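Local coordinates for DNA repair protein rad60 (Schizosaccharomyces pombe, PDB 3GOE) that is required to repair DNA double-strand breaks by recombination between sister chromatids and may work with the Smc5-Smc6 complex, here represented by its SUMO-like domain, at residues L9-L14 with D21-I26; L53-E58 with D73-S78; D34-Y39 with E49-E54. One frame throughout, in Å; residues are numbered along the deposited sequence.

Contact 1: L9-L14 with D21-I26; sequences LITLLL and DLRLSI. With CA (calcium ion), chain B.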
loop_
_atom_site.group_PDB
_atom_site.type_symbol
_atom_site.label_atom_id
_atom_site.label_comp_id
_atom_site.label_asym_id
_atom_site.label_seq_id
_atom_site.Cartn_x
_atom_site.Cartn_y
_atom_site.Cartn_z
ATOM N N LEU A 9 -6.932 -7.691 7.332
ATOM C CA LEU A 9 -6.844 -6.357 6.718
ATOM C C LEU A 9 -6.180 -5.348 7.627
ATOM O O LEU A 9 -6.370 -5.352 8.852
ATOM C CB LEU A 9 -8.241 -5.791 6.359
ATOM C CG LEU A 9 -9.054 -6.580 5.372
ATOM C CD1 LEU A 9 -10.313 -5.804 5.057
ATOM C CD2 LEU A 9 -8.332 -6.914 4.101
ATOM N N ILE A 10 -5.457 -4.424 6.999
ATOM C CA ILE A 10 -5.123 -3.142 7.643
ATOM C C ILE A 10 -5.633 -2.020 6.725
ATOM O O ILE A 10 -5.714 -2.162 5.506
ATOM C CB ILE A 10 -3.627 -2.982 7.948
ATOM C CG1 ILE A 10 -2.728 -2.987 6.713
ATOM C CG2 ILE A 10 -3.188 -4.038 9.018
ATOM C CD1 ILE A 10 -1.275 -2.707 7.031
ATOM N N THR A 11 -5.958 -0.887 7.346
ATOM C CA THR A 11 -6.331 0.309 6.615
ATOM C C THR A 11 -5.080 1.170 6.413
ATOM O O THR A 11 -4.374 1.417 7.393
ATOM C CB THR A 11 -7.455 1.076 7.323
ATOM O OG1 THR A 11 -8.553 0.203 7.510
ATOM C CG2 THR A 11 -7.913 2.284 6.499
ATOM N N LEU A 12 -4.856 1.647 5.211
ATOM C CA LEU A 12 -3.742 2.521 4.871
ATOM C C LEU A 12 -4.258 3.731 4.137
ATOM O O LEU A 12 -5.141 3.629 3.291
ATOM C CB LEU A 12 -2.700 1.800 4.009
ATOM C CG LEU A 12 -1.977 0.651 4.650
ATOM C CD1 LEU A 12 -1.155 -0.115 3.575
ATOM C CD2 LEU A 12 -1.097 1.039 5.841
ATOM N N LEU A 13 -3.651 4.888 4.408
ATOM C CA LEU A 13 -3.881 6.088 3.645
ATOM C C LEU A 13 -2.756 6.250 2.636
ATOM O O LEU A 13 -1.591 6.342 3.006
ATOM C CB LEU A 13 -3.951 7.292 4.552
ATOM C CG LEU A 13 -4.033 8.651 3.870
ATOM C CD1 LEU A 13 -5.253 8.779 3.022
ATOM C CD2 LEU A 13 -3.970 9.719 4.944
ATOM N N LEU A 14 -3.115 6.258 1.361
ATOM C CA LEU A 14 -2.163 6.484 0.249
ATOM C C LEU A 14 -2.361 7.918 -0.250
ATOM O O LEU A 14 -3.383 8.247 -0.825
ATOM C CB LEU A 14 -2.358 5.480 -0.867
ATOM C CG LEU A 14 -1.609 4.160 -0.705
ATOM C CD1 LEU A 14 -1.959 3.460 0.592
ATOM C CD2 LEU A 14 -1.760 3.264 -1.893
ATOM N N ASP A 21 -5.853 10.851 -3.631
ATOM C CA ASP A 21 -5.495 10.168 -2.409
ATOM C C ASP A 21 -6.534 9.099 -2.195
ATOM O O ASP A 21 -7.648 9.251 -2.736
ATOM C CB ASP A 21 -5.477 11.163 -1.251
ATOM C CG ASP A 21 -4.438 12.243 -1.369
ATOM O OD1 ASP A 21 -3.626 12.270 -2.307
ATOM O OD2 ASP A 21 -4.492 13.086 -0.459
ATOM N N LEU A 22 -6.183 8.047 -1.475
ATOM C CA LEU A 22 -7.104 6.946 -1.269
ATOM C C LEU A 22 -6.848 6.270 0.077
ATOM O O LEU A 22 -5.732 5.905 0.348
ATOM C CB LEU A 22 -6.930 5.952 -2.408
ATOM C CG LEU A 22 -7.880 4.756 -2.387
ATOM C CD1 LEU A 22 -9.285 5.218 -2.689
ATOM C CD2 LEU A 22 -7.460 3.631 -3.341
ATOM N N ARG A 23 -7.882 6.006 0.807
ATOM C CA ARG A 23 -7.819 5.191 1.975
ATOM C C ARG A 23 -8.279 3.722 1.565
ATOM O O ARG A 23 -9.346 3.580 1.014
ATOM C CB ARG A 23 -8.610 5.986 2.992
ATOM C CG ARG A 23 -8.202 5.726 4.394
ATOM C CD ARG A 23 -9.340 6.428 5.223
ATOM N NE ARG A 23 -8.749 7.681 5.552
ATOM C CZ ARG A 23 -7.796 7.645 6.486
ATOM N NH1 ARG A 23 -7.453 6.523 7.108
ATOM N NH2 ARG A 23 -7.231 8.756 6.775
ATOM N N LEU A 24 -7.471 2.706 1.753
ATOM C CA LEU A 24 -7.698 1.307 1.332
ATOM C C LEU A 24 -7.621 0.383 2.508
ATOM O O LEU A 24 -6.853 0.655 3.407
ATOM C CB LEU A 24 -6.682 0.739 0.243
ATOM C CG LEU A 24 -6.452 1.510 -0.941
ATOM C CD1 LEU A 24 -5.538 2.696 -0.627
ATOM C CD2 LEU A 24 -5.748 0.577 -1.891
ATOM N N SER A 25 -8.372 -0.695 2.488
ATOM C CA SER A 25 -8.263 -1.732 3.508
ATOM C C SER A 25 -7.785 -2.951 2.729
ATOM O O SER A 25 -8.466 -3.534 1.897
ATOM C CB SER A 25 -9.570 -1.958 4.176
ATOM O OG SER A 25 -10.655 -2.084 3.279
ATOM N N ILE A 26 -6.532 -3.305 2.961
ATOM C CA ILE A 26 -5.988 -4.356 2.136
ATOM C C ILE A 26 -5.396 -5.499 2.988
ATOM O O ILE A 26 -5.022 -5.345 4.144
ATOM C CB ILE A 26 -4.918 -4.063 1.074
ATOM C CG1 ILE A 26 -3.632 -3.604 1.751
ATOM C CG2 ILE A 26 -5.485 -3.161 -0.008
ATOM C CD1 ILE A 26 -2.449 -3.968 0.858
HETATM CA CA CA B . -3.605 13.910 -3.955
HETATM O O HOH W 1 -3.865 15.096 -5.742
HETATM O O HOH W 2 -2.749 14.855 -2.721
#

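Contact 2: L53-E58 with D73-S78; sequences LEFEGE and DEDQVS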
loop_
_atom_site.group_PDB
_atom_site.type_symbol
_atom_site.label_atom_id
_atom_site.label_comp_id
_atom_site.label_asym_id
_atom_site.label_seq_id
_atom_site.Cartn_x
_atom_site.Cartn_y
_atom_site.Cartn_z
ATOM N N LEU A 53 5.967 3.246 -3.670
ATOM C CA LEU A 53 5.440 3.701 -2.396
ATOM C C LEU A 53 6.555 4.040 -1.439
ATOM O O LEU A 53 7.498 3.277 -1.333
ATOM C CB LEU A 53 4.544 2.677 -1.719
ATOM C CG LEU A 53 3.330 2.216 -2.468
ATOM C CD1 LEU A 53 2.508 1.244 -1.637
ATOM C CD2 LEU A 53 2.453 3.356 -2.972
ATOM N N GLU A 54 6.460 5.196 -0.815
ATOM C CA GLU A 54 7.425 5.651 0.204
ATOM C C GLU A 54 6.758 5.661 1.571
ATOM O O GLU A 54 5.647 6.175 1.701
ATOM C CB GLU A 54 7.972 7.031 -0.152
ATOM C CG GLU A 54 8.973 7.760 0.743
ATOM C CD GLU A 54 9.541 8.889 -0.116
ATOM O OE1 GLU A 54 10.174 8.642 -1.171
ATOM O OE2 GLU A 54 9.326 10.049 0.315
ATOM N N PHE A 55 7.462 5.108 2.526
ATOM C CA PHE A 55 6.981 5.020 3.903
ATOM C C PHE A 55 8.048 5.593 4.788
ATOM O O PHE A 55 9.157 5.077 4.785
ATOM C CB PHE A 55 6.662 3.590 4.265
ATOM C CG PHE A 55 6.205 3.380 5.689
ATOM C CD1 PHE A 55 5.175 4.113 6.250
ATOM C CD2 PHE A 55 6.852 2.501 6.491
ATOM C CE1 PHE A 55 4.735 3.979 7.569
ATOM C CE2 PHE A 55 6.439 2.239 7.760
ATOM C CZ PHE A 55 5.415 2.984 8.337
ATOM N N GLU A 56 7.733 6.685 5.493
ATOM C CA GLU A 56 8.708 7.333 6.355
ATOM C C GLU A 56 9.985 7.616 5.619
ATOM O O GLU A 56 11.117 7.486 6.098
ATOM C CB GLU A 56 8.911 6.429 7.597
ATOM C CG GLU A 56 7.576 6.395 8.345
ATOM C CD GLU A 56 7.491 5.354 9.442
ATOM O OE1 GLU A 56 7.833 4.153 9.279
ATOM O OE2 GLU A 56 7.018 5.834 10.507
ATOM N N GLY A 57 9.877 8.070 4.371
ATOM C CA GLY A 57 11.175 8.484 3.815
ATOM C C GLY A 57 11.889 7.324 3.163
ATOM O O GLY A 57 12.999 7.506 2.669
ATOM N N GLU A 58 11.329 6.124 3.108
ATOM C CA GLU A 58 11.982 4.962 2.566
ATOM C C GLU A 58 11.188 4.246 1.488
ATOM O O GLU A 58 9.977 4.156 1.664
ATOM C CB GLU A 58 12.266 3.985 3.743
ATOM C CG GLU A 58 12.244 4.664 5.111
ATOM C CD GLU A 58 12.812 3.908 6.293
ATOM O OE1 GLU A 58 12.601 2.669 6.399
ATOM O OE2 GLU A 58 13.478 4.565 7.135
ATOM N N ASP A 73 -1.769 -0.834 10.851
ATOM C CA ASP A 73 -3.048 -0.264 10.632
ATOM C C ASP A 73 -3.074 1.250 10.877
ATOM O O ASP A 73 -2.533 1.741 11.871
ATOM C CB ASP A 73 -4.028 -0.977 11.584
ATOM C CG ASP A 73 -5.469 -0.576 11.329
ATOM O OD1 ASP A 73 -6.147 -0.111 12.261
ATOM O OD2 ASP A 73 -5.940 -0.726 10.190
ATOM N N GLU A 74 -3.683 1.987 9.958
ATOM C CA GLU A 74 -3.841 3.427 9.951
ATOM C C GLU A 74 -2.550 4.167 9.598
ATOM O O GLU A 74 -2.511 5.387 9.719
ATOM C CB GLU A 74 -4.516 3.959 11.237
ATOM C CG GLU A 74 -5.930 3.425 11.384
ATOM C CD GLU A 74 -7.081 3.916 10.570
ATOM O OE1 GLU A 74 -6.923 4.802 9.690
ATOM O OE2 GLU A 74 -8.256 3.437 10.762
ATOM N N ASP A 75 -1.496 3.492 9.118
ATOM C CA ASP A 75 -0.351 4.138 8.616
ATOM C C ASP A 75 -0.638 4.838 7.273
ATOM O O ASP A 75 -1.653 4.560 6.625
ATOM C CB ASP A 75 0.850 3.216 8.480
ATOM C CG ASP A 75 1.595 3.021 9.768
ATOM O OD1 ASP A 75 1.521 3.856 10.695
ATOM O OD2 ASP A 75 2.339 1.992 9.889
ATOM N N GLN A 76 0.277 5.749 6.942
ATOM C CA GLN A 76 0.160 6.492 5.720
ATOM C C GLN A 76 1.434 6.327 4.896
ATOM O O GLN A 76 2.500 6.208 5.453
ATOM C CB GLN A 76 -0.160 7.960 5.937
ATOM C CG GLN A 76 0.796 8.675 6.811
ATOM C CD GLN A 76 0.112 9.957 7.307
ATOM O OE1 GLN A 76 -0.444 10.714 6.531
ATOM N NE2 GLN A 76 0.199 10.242 8.627
ATOM N N VAL A 77 1.235 6.276 3.587
ATOM C CA VAL A 77 2.326 6.151 2.632
ATOM C C VAL A 77 2.109 7.170 1.508
ATOM O O VAL A 77 1.021 7.660 1.260
ATOM C CB VAL A 77 2.467 4.747 2.030
ATOM C CG1 VAL A 77 2.720 3.704 3.109
ATOM C CG2 VAL A 77 1.211 4.501 1.262
ATOM N N SER A 78 3.208 7.479 0.817
ATOM C CA SER A 78 3.194 8.346 -0.339
ATOM C C SER A 78 3.328 7.540 -1.636
ATOM O O SER A 78 4.214 6.708 -1.738
ATOM C CB SER A 78 4.302 9.362 -0.268
ATOM O OG SER A 78 4.156 10.252 0.808
HETATM O O HOH W 3 4.875 7.627 5.470
#

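Contact 3: D34-Y39 with E49-E54; sequences DLIKRY and ERIRLE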
loop_
_atom_site.group_PDB
_atom_site.type_symbol
_atom_site.label_atom_id
_atom_site.label_comp_id
_atom_site.label_asym_id
_atom_site.label_seq_id
_atom_site.Cartn_x
_atom_site.Cartn_y
_atom_site.Cartn_z
ATOM N N ASP A 34 1.034 -5.524 -5.189
ATOM C CA ASP A 34 -0.389 -5.770 -5.182
ATOM C C ASP A 34 -1.122 -4.511 -4.684
ATOM O O ASP A 34 -2.156 -4.113 -5.222
ATOM C CB ASP A 34 -0.747 -6.938 -4.291
ATOM C CG ASP A 34 -0.380 -8.315 -4.752
ATOM O OD1 ASP A 34 -0.354 -8.554 -5.987
ATOM O OD2 ASP A 34 -0.194 -9.188 -3.880
ATOM N N LEU A 35 -0.625 -3.913 -3.586
ATOM C CA LEU A 35 -1.208 -2.693 -3.044
ATOM C C LEU A 35 -1.223 -1.589 -4.099
ATOM O O LEU A 35 -2.224 -0.881 -4.252
ATOM C CB LEU A 35 -0.426 -2.290 -1.791
ATOM C CG LEU A 35 -0.767 -0.935 -1.165
ATOM C CD1 LEU A 35 -2.253 -0.785 -0.843
ATOM C CD2 LEU A 35 0.109 -0.725 0.065
ATOM N N ILE A 36 -0.108 -1.443 -4.833
ATOM C CA ILE A 36 -0.072 -0.463 -5.902
ATOM C C ILE A 36 -1.056 -0.756 -6.987
ATOM O O ILE A 36 -1.778 0.124 -7.486
ATOM C CB ILE A 36 1.380 -0.298 -6.458
ATOM C CG1 ILE A 36 2.340 0.161 -5.381
ATOM C CG2 ILE A 36 1.372 0.665 -7.619
ATOM C CD1 ILE A 36 3.806 0.057 -5.792
ATOM N N LYS A 37 -1.145 -2.024 -7.428
ATOM C CA LYS A 37 -2.096 -2.416 -8.448
ATOM C C LYS A 37 -3.531 -2.086 -8.013
ATOM O O LYS A 37 -4.346 -1.648 -8.827
ATOM C CB LYS A 37 -2.000 -3.898 -8.793
ATOM C CG LYS A 37 -0.767 -4.275 -9.566
ATOM C CD LYS A 37 -0.735 -5.787 -9.842
ATOM C CE LYS A 37 0.376 -6.204 -10.756
ATOM N NZ LYS A 37 0.303 -7.662 -10.956
ATOM N N ARG A 38 -3.856 -2.365 -6.766
ATOM C CA ARG A 38 -5.201 -2.101 -6.240
ATOM C C ARG A 38 -5.456 -0.597 -6.159
ATOM O O ARG A 38 -6.537 -0.133 -6.523
ATOM C CB ARG A 38 -5.356 -2.801 -4.891
ATOM C CG ARG A 38 -6.718 -2.552 -4.259
ATOM C CD ARG A 38 -7.900 -3.070 -5.035
ATOM N NE ARG A 38 -7.909 -4.503 -5.278
ATOM C CZ ARG A 38 -8.318 -5.422 -4.408
ATOM N NH1 ARG A 38 -8.716 -5.105 -3.204
ATOM N NH2 ARG A 38 -8.314 -6.734 -4.741
ATOM N N TYR A 39 -4.488 0.173 -5.683
ATOM C CA TYR A 39 -4.606 1.620 -5.719
ATOM C C TYR A 39 -4.956 2.098 -7.136
ATOM O O TYR A 39 -5.857 2.907 -7.346
ATOM C CB TYR A 39 -3.297 2.272 -5.214
ATOM C CG TYR A 39 -3.308 3.759 -5.441
ATOM C CD1 TYR A 39 -3.998 4.619 -4.588
ATOM C CD2 TYR A 39 -2.624 4.310 -6.508
ATOM C CE1 TYR A 39 -4.003 5.993 -4.815
ATOM C CE2 TYR A 39 -2.676 5.672 -6.727
ATOM C CZ TYR A 39 -3.351 6.515 -5.890
ATOM O OH TYR A 39 -3.391 7.865 -6.169
ATOM N N GLU A 49 5.364 -0.240 -13.698
ATOM C CA GLU A 49 6.444 -0.722 -12.854
ATOM C C GLU A 49 7.183 0.325 -12.090
ATOM O O GLU A 49 7.871 0.100 -11.113
ATOM C CB GLU A 49 7.485 -1.479 -13.762
ATOM C CG GLU A 49 8.157 -0.695 -14.871
ATOM C CD GLU A 49 9.105 -1.343 -15.886
ATOM O OE1 GLU A 49 9.329 -2.529 -15.643
ATOM O OE2 GLU A 49 9.481 -0.601 -16.840
ATOM N N ARG A 50 7.188 1.525 -12.500
ATOM C CA ARG A 50 7.913 2.681 -11.972
ATOM C C ARG A 50 7.163 3.372 -10.855
ATOM O O ARG A 50 7.762 4.181 -10.151
ATOM C CB ARG A 50 8.380 3.716 -13.045
ATOM C CG ARG A 50 9.497 3.210 -13.932
ATOM C CD ARG A 50 10.127 4.215 -14.879
ATOM N NE ARG A 50 11.316 3.742 -15.610
ATOM C CZ ARG A 50 12.178 4.512 -16.244
ATOM N NH1 ARG A 50 11.972 5.812 -16.250
ATOM N NH2 ARG A 50 13.206 3.912 -16.855
ATOM N N ILE A 51 5.909 3.056 -10.622
ATOM C CA ILE A 51 5.223 3.629 -9.456
ATOM C C ILE A 51 5.849 3.030 -8.217
ATOM O O ILE A 51 6.091 1.824 -8.149
ATOM C CB ILE A 51 3.713 3.328 -9.482
ATOM C CG1 ILE A 51 3.054 3.865 -10.771
ATOM C CG2 ILE A 51 3.044 3.864 -8.212
ATOM C CD1 ILE A 51 1.596 3.406 -10.941
ATOM N N ARG A 52 6.123 3.855 -7.202
ATOM C CA ARG A 52 6.695 3.434 -5.959
ATOM C C ARG A 52 5.872 3.960 -4.784
ATOM O O ARG A 52 5.201 4.976 -4.887
ATOM C CB ARG A 52 8.149 3.902 -5.793
ATOM C CG ARG A 52 9.147 3.385 -6.779
ATOM C CD ARG A 52 10.566 3.875 -6.540
ATOM N NE ARG A 52 10.555 5.328 -6.464
ATOM C CZ ARG A 52 11.139 6.200 -7.265
ATOM N NH1 ARG A 52 10.973 7.492 -6.987
ATOM N NH2 ARG A 52 11.890 5.866 -8.316
ATOM N N LEU A 53 5.967 3.246 -3.670
ATOM C CA LEU A 53 5.440 3.701 -2.396
ATOM C C LEU A 53 6.555 4.040 -1.439
ATOM O O LEU A 53 7.498 3.277 -1.333
ATOM C CB LEU A 53 4.544 2.677 -1.719
ATOM C CG LEU A 53 3.330 2.216 -2.468
ATOM C CD1 LEU A 53 2.508 1.244 -1.637
ATOM C CD2 LEU A 53 2.453 3.356 -2.972
ATOM N N GLU A 54 6.460 5.196 -0.815
ATOM C CA GLU A 54 7.425 5.651 0.204
ATOM C C GLU A 54 6.758 5.661 1.571
ATOM O O GLU A 54 5.647 6.175 1.701
ATOM C CB GLU A 54 7.972 7.031 -0.152
ATOM C CG GLU A 54 8.973 7.760 0.743
ATOM C CD GLU A 54 9.541 8.889 -0.116
ATOM O OE1 GLU A 54 10.174 8.642 -1.171
ATOM O OE2 GLU A 54 9.326 10.049 0.315
#

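Contact 1: L9-L14 with D21-I26
The first beta hairpin of the SUMO-like, ubiquitin-type fold pairs Leu9-Leu14 with Leu22-Ile26, antiparallel, the axes of the segments 4.5 Å apart at their closest. Leu12 and Leu24 form the central hydrogen-bonded pair, Leu12 N to Leu24 O and Leu24 N to Leu12 O both 2.9 Å. Ile10 with Ile26 and Leu14 with Leu22 repeat this pair of hydrogen bonds on either side of it, and Leu14 N to Leu22 O is 2.8 Å.

Ile10, Leu12, Leu14, Leu22, Leu24 and Ile26 share one face. There Leu14 and Leu24 cross at about a right angle, methyl on methyl: Leu24 CD1 is 3.9 Å from Leu14 CD1 and almost as near to Leu14 CD2. The opposite face carries Thr11, Leu13, Arg23 and Ser25. Arg23 CG, anti to the backbone N (chi1 -153°), lies 4.0 Å from Thr11 CG2. The chain then bends at chi3, and Leu13 CB sits over one face of the guanidinium, toward its rim, while Leu13 CD2 approaches Arg23 NH2 at 3.9 Å. The charge itself is met by Glu74, in a salt bridge through Arg23 NH1.

At the turn end, Asp21 OD1 binds the calcium ion at 2.3 Å; Ser16 O, Ser19 O and water bind it as well, so the metal joins the end of the first strand, the turn and the residue just ahead of the second strand. The leucine and isoleucine face lies against helix 32-43, Leu12 on Leu35, Leu14 on Tyr39 and Leu22 on Glu42, while strand 9-16 pairs along its other edge with strand 76-80.

Contact 2: L53-E58 with D73-S78
Phe55 reaches across to Asp75, Gln76 and Val77, and its ring carries most of the side-chain contact. CB starts it, 4.1 Å from Val77 CG1. CG stands anti to the backbone N (chi1 178°), and beyond it the ring reaches Gln76 and Asp75. CD1 meets two atoms, Gln76 O at 3.5 Å, which lies in the plane of the ring at its edge, and Val77 CG1. One atom further, CE1 is near both Gln76 O and Asp75 OD2. At the tip, Phe55 CZ is 3.6 Å from Asp75 OD2; ring and carboxylate planes are turned 42° apart, and Asp75 OD2 has its hydrogen bond from Glu72 N. The Glu56 carboxylate carbon, CD, lies over one face of the ring toward the rim.

Beside the ring the backbones pair at Glu54 and Ser78: Glu54 N to Ser78 O and Ser78 N to Glu54 O are both 2.9 Å and nearly straight. Beyond this pair a water carries the link on, accepting from Glu56 N at 3.0 Å and donating to Gln76 O at 2.8 Å.

Phe55 to Glu58 form a type I' turn, closed by two backbone bonds between Phe55 and Glu58. The arrangement belongs to the ubiquitin-like beta-grasp sheet, in which the last strand, 76-80, lies between strands 9-16 and 52-55.

Contact 3: D34-Y39 with E49-E54
Ile36 projects from helix 32-43 toward Ile51 and Leu53; the side chains meet through apolar atoms alone, and no hydrogen bond joins the segments. The helix segment runs at 107° to strand 52-54, with the axes 9.4 Å apart at their closest.

Aliphatic packing falls into two groups. In the first, the two branches of Ile36 divide their work. CG2, anti to the backbone N, reaches Ile51 CG2 at 3.7 Å and also touches Ile51 CB, the two isoleucines sliding past each other in opposite directions. CG1, anti to the carbonyl carbon (chi1 -60°), takes the other way and meets Leu53 CG at 3.7 Å, with both leucine methyls close by. Ile36 CD1 touches Leu53 CG and lies 3.7 Å from Ile51 O. An alanine in place of Ile36 would probably leave Ile51 CG2 without its mate and Leu53 held from this helix segment by Leu35 alone, opening a gap between helix and sheet.

In the second group Leu35 comes from the preceding position of the helix. Its CD2 meets Leu53 CD1 at 3.5 Å, the side chains crossing obliquely; Leu53 CD1 thus has both Leu35 and Ile36 as neighbours.

Hydrogen bonds serve each segment separately. Arg38 N and Tyr39 N bond to Asp34 O and Leu35 O within the helix, and strand 52-55 pairs through Arg52 with Val80. Tyr39 has its OH bonded to Glu20 O and to OG of Ser19, a calcium ligand.

Beyond the segments, Phe47 packs on Ile36, and Val79 on both Ile51 and Leu53. A helix lying across one face of a mixed sheet, its leucine and isoleucine side chains forming the core, is the beta-grasp arrangement of ubiquitin and SUMO.

How the contacts relate
The three contacts share one sheet and the core beneath it. Contacts 1 and 2 have centres 11 Å apart and are joined through strands 9-16 and 76-80: Thr11 O lies 2.7 Å from Glu74 N, a probable hydrogen bond, and Leu14 CD1 packs on Val77 CG2 at 3.4 Å. Contact 3 sets the helix on that sheet, about 12 Å from each of the others between centres. It meets contact 1 where Leu12 CD1 touches Leu35 CD2 at 3.8 Å, and shares Leu53 and Glu54 with contact 2. The calcium ion belongs to contact 1; the side chains of Ser78 and Leu53 are about 10 and 12 Å from it.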